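Local coordinates for leucyl-tRNA synthetase subunit alpha (Aquifex aeolicus, PDB 3PZ5), which probably attaches leucine to its tRNA and, through the CP1 editing domain that was crystallised, hydrolyses mischarged tRNA, at residues 73-76 / 77-81; 132-135 / 136-139. The protein carries 1 engineered substitution. All blocks are in the same frame, centred on the assembly; numbering follows the deposited sequence.

In the fold
Interactions 1 and 2 sit at opposite kinds of helix end within one CP1 editing domain: residues 73-81 take helix 66-78 to its C-terminal end, while residues 132-139 start helix 133-142. Their centres are 20 Å apart and the nearest atoms about 9 Å, so they do not touch. The shared surroundings connect them, since Lys75 of interaction 1 pairs with Glu91, and the adjoining Lys90 lies against side chains of interaction 2. The centre of interaction 1 lies about 21 Å from the centre of the chain, that of interaction 2 about 10 Å. The His-Asp-Gln-Arg-Asp sequence at the start of helix 133-142 matches a motif that in relatives lines the editing pocket, so interaction 2 probably lies nearer that site.

Interaction 1: 73-76 / 77-81; sequences VEKM and KKMST
Lys77 reaches back one helical turn to Val73: its backbone N donates to Val73 O at 2.9 Å and also makes a weak bond to Glu74 O, 3.5 Å from Lys77 N. Its extended chain runs alongside the valine, both pointing the same way, with Lys77 CE 3.9 Å from Val73 CG1, so the aliphatic part of the lysine lies against the valine methyl. Lys78 comes next, its CG passing near Glu74 O; its NZ stops 5.2 Å from Glu74 OE2, not in contact, though the opposite charges may attract weakly. With Met79 the packing turns to another side of the helix. A bend at chi3 (-72°) lays its methyl beside the Lys75 chain, Met79 CE lying 3.8 Å from Lys75 CE, while the lysine ammonium goes on to a salt bridge with Glu91. The two sulfurs, Met76 SD and Met79 SD, are 4.3 Å apart, and buried Met76 rests on Pro46 and Asn114. Met79 N makes only a weak bond to Met76 O, three residues back, and with psi at 160° its backbone leaves the helical path. Ser80 then takes the N-cap position of helix 81-84: a helix C-terminus running through a short link into the next helix.

Interaction 2: 132-135 / 136-139; sequences DQRD and WEFA
Trp136 N donates to Asp132 O at 2.8 Å, closing the first turn of helix 133-142. Asp132 is the N-cap: its side-chain OD1 accepts from Asp135 N at 3.2 Å, on the anti side and 27° out of the carboxylate plane. The turn is packed tightly where Asp135 is buried against Ile125 and Cys127 of strand 124-127, its carboxylate gripped by Tyr115 OH on one oxygen and Val128 N on the other. Ala139 N follows in regular helical fashion, bonding Asp135 O. Glu137 and Arg134 occupy a looser side. Glu137 CG lies anti to its own carbonyl carbon (chi1 -70°), and the extended chain runs back toward the helix start, bringing OE1 3.5 Å from Arg134 CA; Arg134 NE stays 5.3 Å from Glu137 OE1, too far for a salt bridge, and Lys90 makes only a long, weak ion pair with that oxygen. An alanine in place of Glu137 would probably leave Lys90 without this distant counter-charge and uncover the backbone beside Arg134 CA. Gln133 and Trp136 lie side by side, each fixed by an outer bond, Gln133 OE1 from Ala162 N and Trp136 NE1 to Phe158 O. Amide and indole planes are 36° apart, and Gln133 NE2 meets the ring obliquely, 3.3 Å from Trp136 CE3.

Interaction 1: 73-76 / 77-81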
loop_
_atom_site.group_PDB
_atom_site.type_symbol
_atom_site.label_atom_id
_atom_site.label_comp_id
_atom_site.label_asym_id
_atom_site.label_seq_id
_atom_site.Cartn_x
_atom_site.Cartn_y
_atom_site.Cartn_z
ATOM N N VAL A 73 -5.493 -17.438 -2.333
ATOM C CA VAL A 73 -4.173 -17.841 -1.831
ATOM C C VAL A 73 -3.717 -19.160 -2.450
ATOM O O VAL A 73 -2.615 -19.240 -2.996
ATOM C CB VAL A 73 -4.163 -17.942 -0.282
ATOM C CG1 VAL A 73 -2.851 -18.541 0.228
ATOM C CG2 VAL A 73 -4.403 -16.574 0.338
ATOM N N GLU A 74 -4.583 -20.172 -2.367
ATOM C CA GLU A 74 -4.346 -21.504 -2.940
ATOM C C GLU A 74 -4.001 -21.465 -4.434
ATOM O O GLU A 74 -3.035 -22.094 -4.865
ATOM C CB GLU A 74 -5.543 -22.434 -2.639
ATOM C CG GLU A 74 -5.878 -23.510 -3.690
ATOM C CD GLU A 74 -7.146 -23.191 -4.487
ATOM O OE1 GLU A 74 -8.246 -23.174 -3.885
ATOM O OE2 GLU A 74 -7.051 -22.970 -5.717
ATOM N N LYS A 75 -4.783 -20.712 -5.205
ATOM C CA LYS A 75 -4.565 -20.556 -6.642
ATOM C C LYS A 75 -3.234 -19.853 -6.931
ATOM O O LYS A 75 -2.520 -20.206 -7.875
ATOM C CB LYS A 75 -5.730 -19.775 -7.254
ATOM C CG LYS A 75 -5.558 -19.388 -8.715
ATOM C CD LYS A 75 -6.554 -18.312 -9.112
ATOM C CE LYS A 75 -6.311 -17.819 -10.531
ATOM N NZ LYS A 75 -7.315 -16.799 -10.951
ATOM N N MET A 76 -2.907 -18.870 -6.099
ATOM C CA MET A 76 -1.740 -18.022 -6.299
ATOM C C MET A 76 -0.433 -18.710 -5.892
ATOM O O MET A 76 0.642 -18.329 -6.359
ATOM C CB MET A 76 -1.930 -16.712 -5.531
ATOM C CG MET A 76 -1.478 -15.457 -6.264
ATOM S SD MET A 76 -2.239 -15.118 -7.872
ATOM C CE MET A 76 -3.986 -15.334 -7.555
ATOM N N LYS A 77 -0.532 -19.719 -5.026
ATOM C CA LYS A 77 0.633 -20.513 -4.615
ATOM C C LYS A 77 1.159 -21.397 -5.748
ATOM O O LYS A 77 2.365 -21.589 -5.882
ATOM C CB LYS A 77 0.315 -21.363 -3.377
ATOM C CG LYS A 77 0.404 -20.594 -2.065
ATOM C CD LYS A 77 0.208 -21.498 -0.856
ATOM C CE LYS A 77 0.357 -20.715 0.445
ATOM N NZ LYS A 77 0.282 -21.589 1.651
ATOM N N LYS A 78 0.245 -21.917 -6.562
ATOM C CA LYS A 78 0.597 -22.767 -7.704
ATOM C C LYS A 78 1.218 -21.978 -8.860
ATOM O O LYS A 78 1.911 -22.547 -9.708
ATOM C CB LYS A 78 -0.638 -23.530 -8.202
ATOM C CG LYS A 78 -1.166 -24.571 -7.226
ATOM C CD LYS A 78 -2.456 -25.187 -7.727
ATOM C CE LYS A 78 -2.907 -26.321 -6.820
ATOM N NZ LYS A 78 -4.137 -26.990 -7.327
ATOM N N MET A 79 0.967 -20.672 -8.883
ATOM C CA MET A 79 1.422 -19.801 -9.964
ATOM C C MET A 79 2.878 -19.368 -9.755
ATOM O O MET A 79 3.393 -19.433 -8.637
ATOM C CB MET A 79 0.503 -18.583 -10.055
ATOM C CG MET A 79 0.135 -18.179 -11.469
ATOM S SD MET A 79 -1.345 -17.143 -11.516
ATOM C CE MET A 79 -2.623 -18.340 -11.133
ATOM N N SER A 80 3.531 -18.935 -10.835
ATOM C CA SER A 80 4.946 -18.539 -10.793
ATOM C C SER A 80 5.156 -17.026 -10.928
ATOM O O SER A 80 4.322 -16.321 -11.500
ATOM C CB SER A 80 5.750 -19.285 -11.866
ATOM O OG SER A 80 5.380 -18.877 -13.172
ATOM N N THR A 81 6.286 -16.551 -10.402
ATOM C CA THR A 81 6.659 -15.129 -10.395
ATOM C C THR A 81 6.522 -14.443 -11.760
ATOM O O THR A 81 5.928 -13.366 -11.865
ATOM C CB THR A 81 8.108 -14.946 -9.867
ATOM O OG1 THR A 81 8.216 -15.510 -8.553
ATOM C CG2 THR A 81 8.496 -13.473 -9.818
#

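Interaction 2: 132-135 / 136-139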
loop_
_atom_site.group_PDB
_atom_site.type_symbol
_atom_site.label_atom_id
_atom_site.label_comp_id
_atom_site.label_asym_id
_atom_site.label_seq_id
_atom_site.Cartn_x
_atom_site.Cartn_y
_atom_site.Cartn_z
ATOM N N ASP A 132 3.087 5.171 -8.403
ATOM C CA ASP A 132 3.655 3.868 -8.765
ATOM C C ASP A 132 2.754 3.191 -9.794
ATOM O O ASP A 132 1.595 2.882 -9.508
ATOM C CB ASP A 132 3.837 2.974 -7.527
ATOM C CG ASP A 132 4.536 1.653 -7.850
ATOM O OD1 ASP A 132 3.961 0.827 -8.591
ATOM O OD2 ASP A 132 5.662 1.432 -7.357
ATOM N N GLN A 133 3.300 2.956 -10.985
ATOM C CA GLN A 133 2.526 2.439 -12.114
ATOM C C GLN A 133 1.882 1.088 -11.817
ATOM O O GLN A 133 0.739 0.834 -12.210
ATOM C CB GLN A 133 3.400 2.342 -13.369
ATOM C CG GLN A 133 2.615 2.145 -14.666
ATOM C CD GLN A 133 1.632 3.271 -14.936
ATOM O OE1 GLN A 133 1.876 4.428 -14.578
ATOM N NE2 GLN A 133 0.516 2.940 -15.577
ATOM N N ARG A 134 2.621 0.232 -11.118
ATOM C CA ARG A 134 2.126 -1.085 -10.749
ATOM C C ARG A 134 0.870 -0.959 -9.875
ATOM O O ARG A 134 -0.130 -1.644 -10.115
ATOM C CB ARG A 134 3.235 -1.876 -10.057
ATOM C CG ARG A 134 3.410 -3.277 -10.595
ATOM C CD ARG A 134 4.876 -3.694 -10.603
ATOM N NE ARG A 134 5.593 -3.163 -11.767
ATOM C CZ ARG A 134 6.683 -3.711 -12.305
ATOM N NH1 ARG A 134 7.202 -4.827 -11.801
ATOM N NH2 ARG A 134 7.252 -3.145 -13.360
ATOM N N ASP A 135 0.917 -0.056 -8.893
ATOM C CA ASP A 135 -0.247 0.264 -8.053
ATOM C C ASP A 135 -1.365 0.970 -8.816
ATOM O O ASP A 135 -2.538 0.814 -8.480
ATOM C CB ASP A 135 0.161 1.126 -6.855
ATOM C CG ASP A 135 1.057 0.391 -5.879
ATOM O OD1 ASP A 135 1.054 -0.858 -5.872
ATOM O OD2 ASP A 135 1.764 1.072 -5.108
ATOM N N TRP A 136 -0.991 1.758 -9.823
ATOM C CA TRP A 136 -1.955 2.481 -10.653
ATOM C C TRP A 136 -2.854 1.505 -11.413
ATOM O O TRP A 136 -4.073 1.658 -11.430
ATOM C CB TRP A 136 -1.231 3.415 -11.629
ATOM C CG TRP A 136 -2.148 4.330 -12.395
ATOM C CD1 TRP A 136 -2.601 5.553 -11.996
ATOM C CD2 TRP A 136 -2.717 4.097 -13.693
ATOM N NE1 TRP A 136 -3.417 6.097 -12.962
ATOM C CE2 TRP A 136 -3.507 5.224 -14.013
ATOM C CE3 TRP A 136 -2.637 3.043 -14.616
ATOM C CZ2 TRP A 136 -4.215 5.331 -15.218
ATOM C CZ3 TRP A 136 -3.342 3.148 -15.816
ATOM C CH2 TRP A 136 -4.122 4.286 -16.104
ATOM N N GLU A 137 -2.235 0.497 -12.020
ATOM C CA GLU A 137 -2.948 -0.536 -12.761
ATOM C C GLU A 137 -3.968 -1.273 -11.887
ATOM O O GLU A 137 -5.117 -1.471 -12.295
ATOM C CB GLU A 137 -1.950 -1.506 -13.396
ATOM C CG GLU A 137 -1.157 -0.880 -14.544
ATOM C CD GLU A 137 0.203 -1.525 -14.783
ATOM O OE1 GLU A 137 0.786 -2.108 -13.841
ATOM O OE2 GLU A 137 0.703 -1.427 -15.924
ATOM N N PHE A 138 -3.547 -1.650 -10.680
ATOM C CA PHE A 138 -4.422 -2.340 -9.731
ATOM C C PHE A 138 -5.624 -1.470 -9.342
ATOM O O PHE A 138 -6.761 -1.948 -9.338
ATOM C CB PHE A 138 -3.633 -2.793 -8.488
ATOM C CG PHE A 138 -4.411 -3.689 -7.561
ATOM C CD1 PHE A 138 -5.079 -3.161 -6.458
ATOM C CD2 PHE A 138 -4.479 -5.058 -7.788
ATOM C CE1 PHE A 138 -5.805 -3.985 -5.595
ATOM C CE2 PHE A 138 -5.206 -5.889 -6.937
ATOM C CZ PHE A 138 -5.867 -5.353 -5.837
ATOM N N ALA A 139 -5.362 -0.196 -9.040
ATOM C CA ALA A 139 -6.404 0.761 -8.651
ATOM C C ALA A 139 -7.382 1.049 -9.791
ATOM O O ALA A 139 -8.559 1.320 -9.555
ATOM C CB ALA A 139 -5.774 2.052 -8.149
#